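Local coordinates for adenosine deaminase 1 (Arthrobacter aurescens, PDB 3RYS), which probably catalyses the zinc-dependent hydrolytic deamination of adenine to hypoxanthine, a step of purine salvage and nitrogen catabolism, at residues D156-A160 with M161-I165. Numbering follows the deposited sequence.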
ATOM      1  N   ASP A 156       1.688  10.932  18.943  1.00 17.63           N
ATOM      2  CA  ASP A 156       2.507  11.384  20.064  1.00 18.81           C
ATOM      3  C   ASP A 156       3.317  10.251  20.685  1.00 21.45           C
ATOM      4  O   ASP A 156       4.503  10.414  20.976  1.00 18.62           O
ATOM      5  CB  ASP A 156       1.633  12.018  21.145  1.00 19.80           C
ATOM      6  CG  ASP A 156       1.267  13.449  20.837  1.00 27.56           C
ATOM      7  OD1 ASP A 156       2.003  14.110  20.068  1.00 30.82           O
ATOM      8  OD2 ASP A 156       0.239  13.915  21.372  1.00 34.03           O
ATOM      9  N   GLN A 157       2.671   9.109  20.902  1.00 18.40           N
ATOM     10  CA  GLN A 157       3.348   7.970  21.506  1.00 20.74           C
ATOM     11  C   GLN A 157       4.392   7.363  20.580  1.00 24.98           C
ATOM     12  O   GLN A 157       5.453   6.946  21.037  1.00 27.62           O
ATOM     13  CB  GLN A 157       2.350   6.912  21.968  1.00 20.78           C
ATOM     14  CG  GLN A 157       2.165   6.889  23.472  1.00 28.13           C
ATOM     15  CD  GLN A 157       3.307   6.185  24.185  1.00 31.27           C
ATOM     16  OE1 GLN A 157       3.559   5.002  23.956  1.00 38.44           O
ATOM     17  NE2 GLN A 157       3.995   6.906  25.060  1.00 27.29           N
ATOM     18  N   LEU A 158       4.092   7.315  19.285  1.00 19.18           N
ATOM     19  CA  LEU A 158       5.076   6.874  18.304  1.00 19.11           C
ATOM     20  C   LEU A 158       6.317   7.755  18.348  1.00 20.04           C
ATOM     21  O   LEU A 158       7.441   7.259  18.387  1.00 22.43           O
ATOM     22  CB  LEU A 158       4.480   6.875  16.899  1.00 17.52           C
ATOM     23  CG  LEU A 158       3.485   5.742  16.660  1.00 20.37           C
ATOM     24  CD1 LEU A 158       2.847   5.858  15.288  1.00 19.28           C
ATOM     25  CD2 LEU A 158       4.177   4.397  16.831  1.00 16.68           C
ATOM     26  N   LEU A 159       6.105   9.065  18.354  1.00 18.31           N
ATOM     27  CA  LEU A 159       7.205  10.012  18.451  1.00 20.49           C
ATOM     28  C   LEU A 159       8.012   9.803  19.729  1.00 22.82           C
ATOM     29  O   LEU A 159       9.226   9.602  19.684  1.00 22.50           O
ATOM     30  CB  LEU A 159       6.680  11.446  18.399  1.00 19.68           C
ATOM     31  CG  LEU A 159       6.125  11.908  17.052  1.00 21.01           C
ATOM     32  CD1 LEU A 159       5.842  13.402  17.084  1.00 25.22           C
ATOM     33  CD2 LEU A 159       7.086  11.563  15.917  1.00 14.52           C
ATOM     34  N   ALA A 160       7.325   9.856  20.867  1.00 25.39           N
ATOM     35  CA  ALA A 160       7.955   9.699  22.176  1.00 25.38           C
ATOM     36  C   ALA A 160       8.815   8.437  22.269  1.00 27.66           C
ATOM     37  O   ALA A 160       9.906   8.459  22.844  1.00 29.17           O
ATOM     38  CB  ALA A 160       6.896   9.697  23.275  1.00 19.31           C
ATOM     39  N   MET A 161       8.318   7.341  21.705  1.00 22.08           N
ATOM     40  CA  MET A 161       9.020   6.063  21.773  1.00 26.96           C
ATOM     41  C   MET A 161      10.047   5.929  20.655  1.00 27.43           C
ATOM     42  O   MET A 161      10.745   4.915  20.555  1.00 22.18           O
ATOM     43  CB  MET A 161       8.028   4.893  21.728  1.00 27.01           C
ATOM     44  CG  MET A 161       7.228   4.789  20.434  1.00 26.56           C
ATOM     45  SD  MET A 161       5.799   3.682  20.557  1.00 36.75           S
ATOM     46  CE  MET A 161       6.461   2.163  19.869  1.00 17.20           C
ATOM     47  N   HIS A 162      10.134   6.956  19.816  1.00 24.01           N
ATOM     48  CA  HIS A 162      11.063   6.941  18.694  1.00 25.70           C
ATOM     49  C   HIS A 162      10.804   5.755  17.764  1.00 25.58           C
ATOM     50  O   HIS A 162      11.731   5.027  17.398  1.00 23.13           O
ATOM     51  CB  HIS A 162      12.508   6.896  19.196  1.00 27.29           C
ATOM     52  CG  HIS A 162      12.942   8.135  19.918  1.00 35.15           C
ATOM     53  ND1 HIS A 162      13.112   8.179  21.285  1.00 32.26           N
ATOM     54  CD2 HIS A 162      13.250   9.372  19.459  1.00 37.18           C
ATOM     55  CE1 HIS A 162      13.503   9.391  21.639  1.00 33.14           C
ATOM     56  NE2 HIS A 162      13.594  10.132  20.551  1.00 43.61           N
ATOM     57  N   ALA A 163       9.547   5.552  17.388  1.00 20.23           N
ATOM     58  CA  ALA A 163       9.217   4.484  16.454  1.00 22.14           C
ATOM     59  C   ALA A 163       9.867   4.765  15.107  1.00 22.68           C
ATOM     60  O   ALA A 163       9.835   5.900  14.631  1.00 23.69           O
ATOM     61  CB  ALA A 163       7.714   4.348  16.301  1.00 20.93           C
ATOM     62  N   PRO A 164      10.463   3.729  14.492  1.00 23.66           N
ATOM     63  CA  PRO A 164      11.176   3.819  13.210  1.00 19.83           C
ATOM     64  C   PRO A 164      10.249   4.090  12.029  1.00 20.08           C
ATOM     65  O   PRO A 164      10.285   3.347  11.044  1.00 16.20           O
ATOM     66  CB  PRO A 164      11.804   2.425  13.053  1.00 18.02           C
ATOM     67  CG  PRO A 164      11.714   1.783  14.388  1.00 15.84           C
ATOM     68  CD  PRO A 164      10.510   2.367  15.048  1.00 22.96           C
ATOM     69  N   ILE A 165       9.437   5.139  12.116  1.00 18.98           N
ATOM     70  CA  ILE A 165       8.550   5.495  11.015  1.00 17.71           C
ATOM     71  C   ILE A 165       9.156   6.606  10.164  1.00 19.37           C
ATOM     72  O   ILE A 165       9.779   7.532  10.688  1.00 21.33           O
ATOM     73  CB  ILE A 165       7.141   5.907  11.511  1.00 17.87           C
ATOM     74  CG1 ILE A 165       7.226   7.079  12.493  1.00 20.54           C
ATOM     75  CG2 ILE A 165       6.441   4.730  12.162  1.00 16.30           C
ATOM     76  CD1 ILE A 165       5.877   7.535  13.016  1.00 15.71           C
TER
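L158 meets A163 and I165 where the chain turns back past the end of helix 148-160. This is the packed side of the contact. L158 CD2 lies 3.6 Å from A163 CB, and the other methyl, L158 CD1, reaches I165 CD1 at 4.1 Å. The side chains of L158 and I165 cross at about a right angle. With CG anti to the carbonyl carbon (chi1 -73°), the fork of L158 has CD2 on A163 and M161 and CD1 on I165. L114 and V118 of helix 114-125 and A140 of strand 135-143 also pack on L158, so the cluster joins the helix end to the parallel sheet. M161 runs alongside L158, pointing the same way, with its SD 4.1 Å from L158 CD2. Its CG sits between the backbone N and the carbonyl carbon (chi1 63°), which turns the chain back along the last turn and brings SD beside L158. With an alanine at M161 the sulfur is gone, and a gap is likely to open beside L158 CD2 at the last turn. The backbone closes the helix with a Schellman motif. H162 takes the positive phi (58°) and two bonds run back into the last turn. A163 N gives a bond to L158 O, 2.9 Å long. H162 N bonds to L159 O at 2.8 Å. P164 then centres an inverse gamma turn, with I165 N bonded to A163 O, and the chain goes on to strand 167-171 of the TIM-barrel fold, away from the zinc and adenine site. The other side is looser and faces solvent. The exposed H162 ring has L159 O over one face, 3.9 Å above its plane and offset toward the rim. Q157, also exposed, brings its OE1 no nearer than 4.3 Å to M161 SD.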